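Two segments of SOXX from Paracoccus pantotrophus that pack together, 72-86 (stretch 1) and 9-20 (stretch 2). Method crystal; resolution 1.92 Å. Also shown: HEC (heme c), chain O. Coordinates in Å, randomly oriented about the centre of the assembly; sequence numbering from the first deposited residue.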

ATOM      1  N   GLU B  72      28.474 -20.762  -6.380  1.00 38.62           N
ATOM      2  CA  GLU B  72      27.243 -21.421  -6.808  1.00 38.61           C
ATOM      3  C   GLU B  72      26.346 -21.812  -5.632  1.00 37.66           C
ATOM      4  O   GLU B  72      25.148 -21.519  -5.648  1.00 37.65           O
ATOM      5  CB  GLU B  72      27.573 -22.645  -7.659  1.00 38.61           C
ATOM      6  CG  GLU B  72      26.372 -23.448  -8.135  1.00 40.35           C
ATOM      7  CD  GLU B  72      26.773 -24.668  -8.937  1.00 41.56           C
ATOM      8  OE1 GLU B  72      27.968 -24.887  -9.164  1.00 44.15           O
ATOM      9  OE2 GLU B  72      25.887 -25.432  -9.328  1.00 44.45           O
ATOM     10  N   ALA B  73      26.913 -22.444  -4.606  1.00 36.42           N
ATOM     11  CA  ALA B  73      26.114 -22.952  -3.492  1.00 35.02           C
ATOM     12  C   ALA B  73      25.494 -21.829  -2.683  1.00 34.22           C
ATOM     13  O   ALA B  73      24.365 -21.925  -2.203  1.00 33.04           O
ATOM     14  CB  ALA B  73      26.964 -23.828  -2.572  1.00 35.39           C
ATOM     15  N   GLN B  74      26.255 -20.772  -2.484  1.00 33.08           N
ATOM     16  CA  GLN B  74      25.711 -19.604  -1.803  1.00 32.61           C
ATOM     17  C   GLN B  74      24.550 -19.001  -2.607  1.00 31.88           C
ATOM     18  O   GLN B  74      23.542 -18.627  -2.037  1.00 31.91           O
ATOM     19  CB  GLN B  74      26.814 -18.587  -1.561  1.00 32.50           C
ATOM     20  CG  GLN B  74      27.749 -19.080  -0.472  1.00 32.63           C
ATOM     21  CD  GLN B  74      29.015 -18.258  -0.303  1.00 34.00           C
ATOM     22  OE1 GLN B  74      29.566 -17.703  -1.263  1.00 35.56           O
ATOM     23  NE2 GLN B  74      29.487 -18.201   0.930  1.00 35.37           N
ATOM     24  N   LEU B  75      24.725 -18.906  -3.923  1.00 31.41           N
ATOM     25  CA  LEU B  75      23.736 -18.281  -4.784  1.00 31.52           C
ATOM     26  C   LEU B  75      22.458 -19.110  -4.739  1.00 31.31           C
ATOM     27  O   LEU B  75      21.383 -18.555  -4.654  1.00 30.88           O
ATOM     28  CB  LEU B  75      24.265 -18.112  -6.207  1.00 31.06           C
ATOM     29  CG  LEU B  75      25.414 -17.109  -6.405  1.00 32.00           C
ATOM     30  CD1 LEU B  75      26.036 -17.259  -7.775  1.00 31.61           C
ATOM     31  CD2 LEU B  75      24.944 -15.671  -6.199  1.00 32.30           C
ATOM     32  N   ARG B  76      22.579 -20.440  -4.724  1.00 31.06           N
ATOM     33  CA  ARG B  76      21.396 -21.316  -4.663  1.00 31.53           C
ATOM     34  C   ARG B  76      20.598 -21.058  -3.404  1.00 31.22           C
ATOM     35  O   ARG B  76      19.374 -20.896  -3.436  1.00 30.62           O
ATOM     36  CB  ARG B  76      21.824 -22.791  -4.754  1.00 31.75           C
ATOM     37  CG  ARG B  76      20.732 -23.838  -4.555  1.00 31.09           C
ATOM     38  CD  ARG B  76      21.262 -25.272  -4.719  1.00 29.62           C
ATOM     39  NE  ARG B  76      21.793 -25.457  -6.064  1.00 29.34           N
ATOM     40  CZ  ARG B  76      23.072 -25.659  -6.387  1.00 30.03           C
ATOM     41  NH1 ARG B  76      24.047 -25.713  -5.481  1.00 31.62           N
ATOM     42  NH2 ARG B  76      23.379 -25.799  -7.658  1.00 31.27           N
ATOM     43  N   GLY B  77      21.306 -20.995  -2.280  1.00 30.30           N
ATOM     44  CA  GLY B  77      20.671 -20.739  -1.010  1.00 30.30           C
ATOM     45  C   GLY B  77      20.026 -19.358  -0.923  1.00 29.96           C
ATOM     46  O   GLY B  77      18.996 -19.232  -0.305  1.00 30.28           O
ATOM     47  N   ILE B  78      20.624 -18.348  -1.554  1.00 30.25           N
ATOM     48  CA  ILE B  78      20.075 -16.974  -1.563  1.00 29.74           C
ATOM     49  C   ILE B  78      18.795 -16.915  -2.414  1.00 29.48           C
ATOM     50  O   ILE B  78      17.784 -16.345  -2.005  1.00 30.09           O
ATOM     51  CB  ILE B  78      21.146 -15.976  -2.092  1.00 29.32           C
ATOM     52  CG1 ILE B  78      22.198 -15.727  -1.003  1.00 30.22           C
ATOM     53  CG2 ILE B  78      20.526 -14.651  -2.512  1.00 29.29           C
ATOM     54  CD1 ILE B  78      23.450 -14.994  -1.463  1.00 31.44           C
ATOM     55  N   VAL B  79      18.829 -17.529  -3.585  1.00 29.06           N
ATOM     56  CA  VAL B  79      17.628 -17.599  -4.439  1.00 29.42           C
ATOM     57  C   VAL B  79      16.496 -18.395  -3.792  1.00 29.32           C
ATOM     58  O   VAL B  79      15.351 -17.923  -3.751  1.00 29.53           O
ATOM     59  CB  VAL B  79      17.965 -18.103  -5.856  1.00 28.97           C
ATOM     60  CG1 VAL B  79      16.740 -18.112  -6.753  1.00 29.15           C
ATOM     61  CG2 VAL B  79      19.015 -17.192  -6.497  1.00 29.07           C
ATOM     62  N   ALA B  80      16.805 -19.580  -3.256  1.00 29.87           N
ATOM     63  CA  ALA B  80      15.805 -20.437  -2.629  1.00 29.61           C
ATOM     64  C   ALA B  80      15.232 -19.795  -1.384  1.00 30.14           C
ATOM     65  O   ALA B  80      14.023 -19.821  -1.160  1.00 29.83           O
ATOM     66  CB  ALA B  80      16.388 -21.829  -2.281  1.00 29.64           C
ATOM     67  N   ASN B  81      16.095 -19.244  -0.548  1.00 30.37           N
ATOM     68  CA  ASN B  81      15.609 -18.579   0.654  1.00 30.25           C
ATOM     69  C   ASN B  81      16.667 -17.637   1.244  1.00 31.44           C
ATOM     70  O   ASN B  81      17.526 -18.058   2.025  1.00 30.65           O
ATOM     71  CB  ASN B  81      15.138 -19.584   1.688  1.00 30.21           C
ATOM     72  CG  ASN B  81      14.411 -18.930   2.849  1.00 30.73           C
ATOM     73  OD1 ASN B  81      14.470 -17.703   3.033  1.00 31.65           O
ATOM     74  ND2 ASN B  81      13.739 -19.743   3.652  1.00 30.40           N
ATOM     75  N   ALA B  82      16.571 -16.356   0.877  1.00 31.48           N
ATOM     76  CA  ALA B  82      17.604 -15.384   1.196  1.00 31.83           C
ATOM     77  C   ALA B  82      17.649 -15.091   2.678  1.00 32.40           C
ATOM     78  O   ALA B  82      18.696 -14.691   3.193  1.00 32.75           O
ATOM     79  CB  ALA B  82      17.418 -14.119   0.396  1.00 31.57           C
ATOM     80  N   LYS B  83      16.538 -15.313   3.371  1.00 33.46           N
ATOM     81  CA  LYS B  83      16.468 -15.175   4.826  1.00 34.50           C
ATOM     82  C   LYS B  83      17.433 -16.067   5.602  1.00 35.53           C
ATOM     83  O   LYS B  83      17.671 -15.823   6.787  1.00 35.14           O
ATOM     84  CB  LYS B  83      15.050 -15.457   5.322  1.00 34.68           C
ATOM     85  CG  LYS B  83      14.035 -14.345   5.001  1.00 36.02           C
ATOM     86  CD  LYS B  83      13.112 -14.702   3.833  1.00 35.90           C
ATOM     87  CE  LYS B  83      11.834 -13.844   3.805  1.00 36.36           C
ATOM     88  NZ  LYS B  83      12.079 -12.381   3.649  1.00 33.70           N
ATOM     89  N   MET B  84      17.968 -17.106   4.964  1.00 36.73           N
ATOM     90  CA  MET B  84      18.929 -17.998   5.636  1.00 38.25           C
ATOM     91  C   MET B  84      20.359 -17.470   5.534  1.00 38.72           C
ATOM     92  O   MET B  84      21.276 -18.010   6.165  1.00 39.30           O
ATOM     93  CB  MET B  84      18.868 -19.412   5.050  1.00 38.47           C
ATOM     94  CG  MET B  84      17.520 -20.093   5.150  1.00 39.26           C
ATOM     95  SD  MET B  84      16.977 -20.389   6.817  1.00 41.75           S
ATOM     96  CE  MET B  84      18.003 -21.841   7.311  1.00 45.06           C
ATOM     97  N   THR B  85      20.541 -16.443   4.716  1.00 38.93           N
ATOM     98  CA  THR B  85      21.813 -15.743   4.591  1.00 39.57           C
ATOM     99  C   THR B  85      21.724 -14.367   5.280  1.00 39.90           C
ATOM    100  O   THR B  85      22.621 -13.987   6.041  1.00 39.63           O
ATOM    101  CB  THR B  85      22.164 -15.586   3.101  1.00 39.72           C
ATOM    102  OG1 THR B  85      22.442 -16.869   2.515  1.00 39.81           O
ATOM    103  CG2 THR B  85      23.446 -14.798   2.880  1.00 40.29           C
ATOM    104  N   PHE B  86      20.643 -13.629   5.012  1.00 39.57           N
ATOM    105  CA  PHE B  86      20.443 -12.272   5.542  1.00 39.36           C
ATOM    106  C   PHE B  86      19.186 -12.253   6.382  1.00 39.67           C
ATOM    107  O   PHE B  86      18.082 -12.132   5.843  1.00 39.68           O
ATOM    108  CB  PHE B  86      20.272 -11.258   4.416  1.00 39.12           C
ATOM    109  CG  PHE B  86      21.272 -11.370   3.300  1.00 38.82           C
ATOM    110  CD1 PHE B  86      20.902 -11.913   2.079  1.00 36.98           C
ATOM    111  CD2 PHE B  86      22.548 -10.847   3.430  1.00 39.39           C
ATOM    112  CE1 PHE B  86      21.800 -11.985   1.030  1.00 37.94           C
ATOM    113  CE2 PHE B  86      23.452 -10.905   2.376  1.00 39.69           C
ATOM    114  CZ  PHE B  86      23.084 -11.470   1.177  1.00 38.76           C
TER
HETATM  115 FE   HEC O1158      17.513 -10.140  -4.103  1.00 29.40          FE
HETATM  116  CHA HEC O1158      20.153  -9.656  -1.997  1.00 32.36           C
HETATM  117  CHB HEC O1158      19.396 -12.158  -6.062  1.00 31.67           C
HETATM  118  CHC HEC O1158      14.786 -10.810  -5.995  1.00 27.20           C
HETATM  119  CHD HEC O1158      15.671  -7.768  -2.377  1.00 28.39           C
HETATM  120  NA  HEC O1158      19.424 -10.811  -4.022  1.00 29.99           N
HETATM  121  C1A HEC O1158      20.358 -10.443  -3.100  1.00 31.40           C
HETATM  122  C2A HEC O1158      21.614 -11.049  -3.484  1.00 32.02           C
HETATM  123  C3A HEC O1158      21.415 -11.748  -4.620  1.00 31.84           C
HETATM  124  C4A HEC O1158      20.012 -11.606  -4.966  1.00 30.94           C
HETATM  125  CMA HEC O1158      22.404 -12.576  -5.461  1.00 31.53           C
HETATM  126  CAA HEC O1158      22.897 -10.883  -2.669  1.00 35.59           C
HETATM  127  CBA HEC O1158      23.422  -9.455  -2.727  1.00 35.74           C
HETATM  128  CGA HEC O1158      24.220  -9.377  -3.972  1.00 36.99           C
HETATM  129  O1A HEC O1158      25.273 -10.051  -4.003  1.00 39.42           O
HETATM  130  O2A HEC O1158      23.823  -8.670  -4.928  1.00 37.19           O
HETATM  131  NB  HEC O1158      17.168 -11.231  -5.716  1.00 26.74           N
HETATM  132  C1B HEC O1158      18.067 -12.067  -6.342  1.00 30.35           C
HETATM  133  C2B HEC O1158      17.364 -12.855  -7.341  1.00 29.99           C
HETATM  134  C3B HEC O1158      16.085 -12.473  -7.339  1.00 26.65           C
HETATM  135  C4B HEC O1158      15.946 -11.461  -6.306  1.00 27.24           C
HETATM  136  CMB HEC O1158      18.038 -13.866  -8.281  1.00 29.38           C
HETATM  137  CAB HEC O1158      14.958 -13.053  -8.245  1.00 27.06           C
HETATM  138  CBB HEC O1158      14.888 -14.425  -8.135  1.00 25.35           C
HETATM  139  NC  HEC O1158      15.550  -9.404  -4.196  1.00 26.42           N
HETATM  140  C1C HEC O1158      14.603  -9.841  -5.053  1.00 27.05           C
HETATM  141  C2C HEC O1158      13.406  -9.029  -4.846  1.00 26.20           C
HETATM  142  C3C HEC O1158      13.598  -8.286  -3.745  1.00 27.27           C
HETATM  143  C4C HEC O1158      15.005  -8.440  -3.386  1.00 27.24           C
HETATM  144  CMC HEC O1158      12.044  -9.315  -5.500  1.00 27.60           C
HETATM  145  CAC HEC O1158      12.628  -7.261  -3.052  1.00 29.35           C
HETATM  146  CBC HEC O1158      11.408  -7.651  -2.655  1.00 30.19           C
HETATM  147  ND  HEC O1158      17.844  -8.913  -2.422  1.00 30.08           N
HETATM  148  C1D HEC O1158      16.952  -7.983  -1.906  1.00 29.25           C
HETATM  149  C2D HEC O1158      17.584  -7.297  -0.802  1.00 32.10           C
HETATM  150  C3D HEC O1158      18.991  -7.897  -0.694  1.00 33.34           C
HETATM  151  C4D HEC O1158      19.055  -8.874  -1.744  1.00 32.08           C
HETATM  152  CMD HEC O1158      16.987  -6.179   0.097  1.00 32.92           C
HETATM  153  CAD HEC O1158      20.139  -7.538   0.295  1.00 34.24           C
HETATM  154  CBD HEC O1158      20.020  -8.454   1.512  1.00 37.71           C
HETATM  155  CGD HEC O1158      19.920  -7.673   2.807  1.00 40.98           C
HETATM  156  O1D HEC O1158      18.784  -7.571   3.381  1.00 43.13           O
HETATM  157  O2D HEC O1158      21.000  -7.160   3.233  1.00 42.64           O
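Stretch 2 9-20: VYVEGAVEASLT

Residues 9-20 of SOXX (stretch 2) pack against residues 72-86 (stretch 1). Stretch 1 begins as a helix from Glu-72, passes through a 3-10 segment at 82-84 and ends in a loop at Thr-85 and Phe-86. Stretch 2 forms no regular helix or strand, so no crossing angle is defined; the chain is extended at Val-9 to Val-11 and again at Ala-14 and Val-15, either side of the centre of a type I' beta turn from Val-11 to Ala-14, and bends at Glu-16. The turn is closed by Val-11 N to Ala-14 O (3.0 Å) and Ala-14 N to Val-11 O (2.9 Å). Stretch 2 runs from the C-terminal part of the helix, where Tyr-10 meets Gly-77, Ala-80 and Asn-81, toward its N-terminal part, where Ala-14 and Val-15 meet Ala-73; Ala-17 to Leu-19 then lie along the Arg-76 side chain. The turn brings Gly-13 beside Thr-85 (CA to CA 4.4 Å) and Ala-14 beside Gln-74 (CA to CA 4.2 Å), and Glu-16 CA lies 4.9 Å from Ala-73 CA. Together the stretches bury 676 Å².

Two hydrogen bonds join the stretches. Val-15 N donates to Ala-73 O at 3.0 Å and is almost linear (175°). The same carbonyl accepts Gly-77 N at 3.2 Å within the helix, so it serves both the helix and the incoming chain. Arg-76, its CA-to-CB bond directed toward stretch 2, adds the second from NH1 to Val-15 O (2.9 Å), with that oxygen at the edge of the guanidinium. One guanidinium face is covered by Ala-17 O and Ser-18 CA, the latter 3.9 Å from Arg-76 NE. Within stretch 1, Arg-76 NH2 forms a salt bridge with Glu-72 OE2 (3.0 Å), one helical turn back.

The backbones also pack closely: Gly-77 CA approaches Gly-13 O to 3.2 Å in a CA-H...O contact. An ideal CB on Gly-77 would lie 1.8 Å from Gly-13 O, a clash, so the absent side chain lets the turn sit directly on the helix. At Gly-13, the positive phi by itself favours glycine, and an ideal CB would clash with Thr-85 OG1 at 2.1 Å. As built, Gly-13 CA rests 3.4 Å from Thr-85 OG1 and 3.3 Å from Met-84 O.

Among side chains, Tyr-10 points toward stretch 1 and has the largest area covered by the other stretch. Met-84 CG lies over one face of its ring, 3.8 Å from the Tyr-10 ring centroid, a CH-pi contact. Tyr-10 OH reaches Asn-81 CB (3.2 Å) and Ala-80 CB (3.4 Å). Farther along, Val-15 CG1 packs 3.4 Å from Arg-76 CD, Val-15 CG2 3.7 Å from Gly-77 CA, and Ala-14 CB 4.3 Å from Ala-73 CB.

Water 1 bridges the turn to the helix, donating to Glu-12 O (3.3 Å) and accepting from Gln-74 NE2 (3.1 Å). Stretch 1 also borders heme c, where Ile-78 CG2 lies 3.7 Å from HEC C3A.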

ATOM      1  N   VAL B   9      18.707 -28.250   2.698  1.00 37.83           N
ATOM      2  CA  VAL B   9      19.680 -28.119   3.782  1.00 38.41           C
ATOM      3  C   VAL B   9      20.529 -26.886   3.536  1.00 38.04           C
ATOM      4  O   VAL B   9      21.323 -26.822   2.586  1.00 38.04           O
ATOM      5  CB  VAL B   9      20.618 -29.356   3.903  1.00 39.12           C
ATOM      6  CG1 VAL B   9      21.557 -29.209   5.128  1.00 40.13           C
ATOM      7  CG2 VAL B   9      19.815 -30.640   3.999  1.00 39.81           C
ATOM      8  N   TYR B  10      20.313 -25.889   4.386  1.00 38.17           N
ATOM      9  CA  TYR B  10      21.090 -24.668   4.381  1.00 38.80           C
ATOM     10  C   TYR B  10      22.160 -24.737   5.473  1.00 38.95           C
ATOM     11  O   TYR B  10      21.863 -25.039   6.624  1.00 38.72           O
ATOM     12  CB  TYR B  10      20.193 -23.450   4.638  1.00 38.64           C
ATOM     13  CG  TYR B  10      19.060 -23.241   3.644  1.00 37.81           C
ATOM     14  CD1 TYR B  10      17.850 -23.910   3.792  1.00 36.70           C
ATOM     15  CD2 TYR B  10      19.182 -22.330   2.598  1.00 37.42           C
ATOM     16  CE1 TYR B  10      16.817 -23.709   2.923  1.00 35.87           C
ATOM     17  CE2 TYR B  10      18.132 -22.123   1.704  1.00 37.33           C
ATOM     18  CZ  TYR B  10      16.962 -22.817   1.874  1.00 35.56           C
ATOM     19  OH  TYR B  10      15.919 -22.629   1.004  1.00 35.72           O
ATOM     20  N   VAL B  11      23.394 -24.460   5.076  1.00 39.89           N
ATOM     21  CA  VAL B  11      24.540 -24.351   5.973  1.00 40.80           C
ATOM     22  C   VAL B  11      25.118 -22.954   5.772  1.00 40.87           C
ATOM     23  O   VAL B  11      25.657 -22.650   4.711  1.00 40.70           O
ATOM     24  CB  VAL B  11      25.604 -25.446   5.627  1.00 41.11           C
ATOM     25  CG1 VAL B  11      26.948 -25.185   6.330  1.00 42.05           C
ATOM     26  CG2 VAL B  11      25.079 -26.828   6.015  1.00 41.22           C
ATOM     27  N   GLU B  12      25.002 -22.107   6.789  1.00 41.84           N
ATOM     28  CA  GLU B  12      25.374 -20.682   6.684  1.00 42.58           C
ATOM     29  C   GLU B  12      24.758 -20.065   5.417  1.00 41.53           C
ATOM     30  O   GLU B  12      25.419 -19.311   4.679  1.00 41.37           O
ATOM     31  CB  GLU B  12      26.908 -20.484   6.720  1.00 43.57           C
ATOM     32  CG  GLU B  12      27.652 -21.045   7.948  1.00 47.39           C
ATOM     33  CD  GLU B  12      26.973 -20.737   9.283  1.00 53.14           C
ATOM     34  OE1 GLU B  12      26.852 -21.666  10.124  1.00 56.96           O
ATOM     35  OE2 GLU B  12      26.553 -19.566   9.500  1.00 57.70           O
ATOM     36  N   GLY B  13      23.493 -20.424   5.161  1.00 40.65           N
ATOM     37  CA  GLY B  13      22.739 -19.957   4.005  1.00 39.46           C
ATOM     38  C   GLY B  13      22.948 -20.713   2.701  1.00 38.97           C
ATOM     39  O   GLY B  13      22.102 -20.620   1.808  1.00 39.10           O
ATOM     40  N   ALA B  14      24.065 -21.436   2.579  1.00 37.49           N
ATOM     41  CA  ALA B  14      24.465 -22.109   1.339  1.00 36.95           C
ATOM     42  C   ALA B  14      23.747 -23.443   1.155  1.00 36.58           C
ATOM     43  O   ALA B  14      23.387 -24.107   2.124  1.00 36.22           O
ATOM     44  CB  ALA B  14      26.002 -22.327   1.303  1.00 37.08           C
ATOM     45  N   VAL B  15      23.518 -23.815  -0.099  1.00 36.32           N
ATOM     46  CA  VAL B  15      22.917 -25.109  -0.428  1.00 36.23           C
ATOM     47  C   VAL B  15      23.852 -25.802  -1.393  1.00 35.89           C
ATOM     48  O   VAL B  15      23.957 -25.423  -2.548  1.00 36.46           O
ATOM     49  CB  VAL B  15      21.503 -24.946  -1.048  1.00 35.68           C
ATOM     50  CG1 VAL B  15      20.930 -26.285  -1.487  1.00 35.40           C
ATOM     51  CG2 VAL B  15      20.597 -24.287  -0.052  1.00 35.76           C
ATOM     52  N   GLU B  16      24.541 -26.822  -0.911  1.00 36.91           N
ATOM     53  CA  GLU B  16      25.637 -27.426  -1.669  1.00 37.23           C
ATOM     54  C   GLU B  16      25.154 -28.255  -2.845  1.00 35.90           C
ATOM     55  O   GLU B  16      25.799 -28.261  -3.882  1.00 35.59           O
ATOM     56  CB  GLU B  16      26.530 -28.290  -0.756  1.00 38.31           C
ATOM     57  CG  GLU B  16      27.297 -27.483   0.285  1.00 42.14           C
ATOM     58  CD  GLU B  16      28.374 -26.587  -0.316  1.00 47.07           C
ATOM     59  OE1 GLU B  16      28.595 -25.470   0.234  1.00 50.10           O
ATOM     60  OE2 GLU B  16      29.006 -26.994  -1.326  1.00 50.80           O
ATOM     61  N   ALA B  17      24.006 -28.906  -2.694  1.00 35.24           N
ATOM     62  CA  ALA B  17      23.517 -29.859  -3.689  1.00 34.98           C
ATOM     63  C   ALA B  17      22.447 -29.247  -4.625  1.00 34.56           C
ATOM     64  O   ALA B  17      21.597 -28.461  -4.191  1.00 33.57           O
ATOM     65  CB  ALA B  17      22.935 -31.066  -2.985  1.00 35.28           C
ATOM     66  N   SER B  18      22.510 -29.630  -5.897  1.00 33.82           N
ATOM     67  CA  SER B  18      21.515 -29.226  -6.891  1.00 33.36           C
ATOM     68  C   SER B  18      20.149 -29.615  -6.392  1.00 32.77           C
ATOM     69  O   SER B  18      19.958 -30.702  -5.826  1.00 33.46           O
ATOM     70  CB  SER B  18      21.768 -29.920  -8.230  1.00 33.99           C
ATOM     71  OG  SER B  18      20.800 -29.554  -9.198  1.00 31.11           O
ATOM     72  N   LEU B  19      19.206 -28.698  -6.564  1.00 31.41           N
ATOM     73  CA  LEU B  19      17.821 -28.924  -6.191  1.00 30.37           C
ATOM     74  C   LEU B  19      17.139 -29.923  -7.116  1.00 29.49           C
ATOM     75  O   LEU B  19      16.097 -30.464  -6.739  1.00 28.82           O
ATOM     76  CB  LEU B  19      17.034 -27.617  -6.210  1.00 29.98           C
ATOM     77  CG  LEU B  19      17.403 -26.524  -5.209  1.00 30.25           C
ATOM     78  CD1 LEU B  19      16.511 -25.328  -5.420  1.00 30.30           C
ATOM     79  CD2 LEU B  19      17.277 -27.037  -3.790  1.00 30.63           C
ATOM     80  N   THR B  20      17.703 -30.140  -8.313  1.00 29.46           N
ATOM     81  CA  THR B  20      17.120 -31.048  -9.309  1.00 29.15           C
ATOM     82  C   THR B  20      18.013 -32.186  -9.815  1.00 29.41           C
ATOM     83  O   THR B  20      17.489 -33.185 -10.304  1.00 29.25           O
ATOM     84  CB  THR B  20      16.664 -30.279 -10.557  1.00 28.63           C
ATOM     85  OG1 THR B  20      17.792 -29.666 -11.187  1.00 27.84           O
ATOM     86  CG2 THR B  20      15.703 -29.141 -10.210  1.00 28.81           C
TER
HETATM   87  O   HOH W   1      28.397 -19.734   3.363  1.00 40.94           O
HETATM   88  O   HOH W   2      20.317 -18.517   2.132  1.00 32.28           O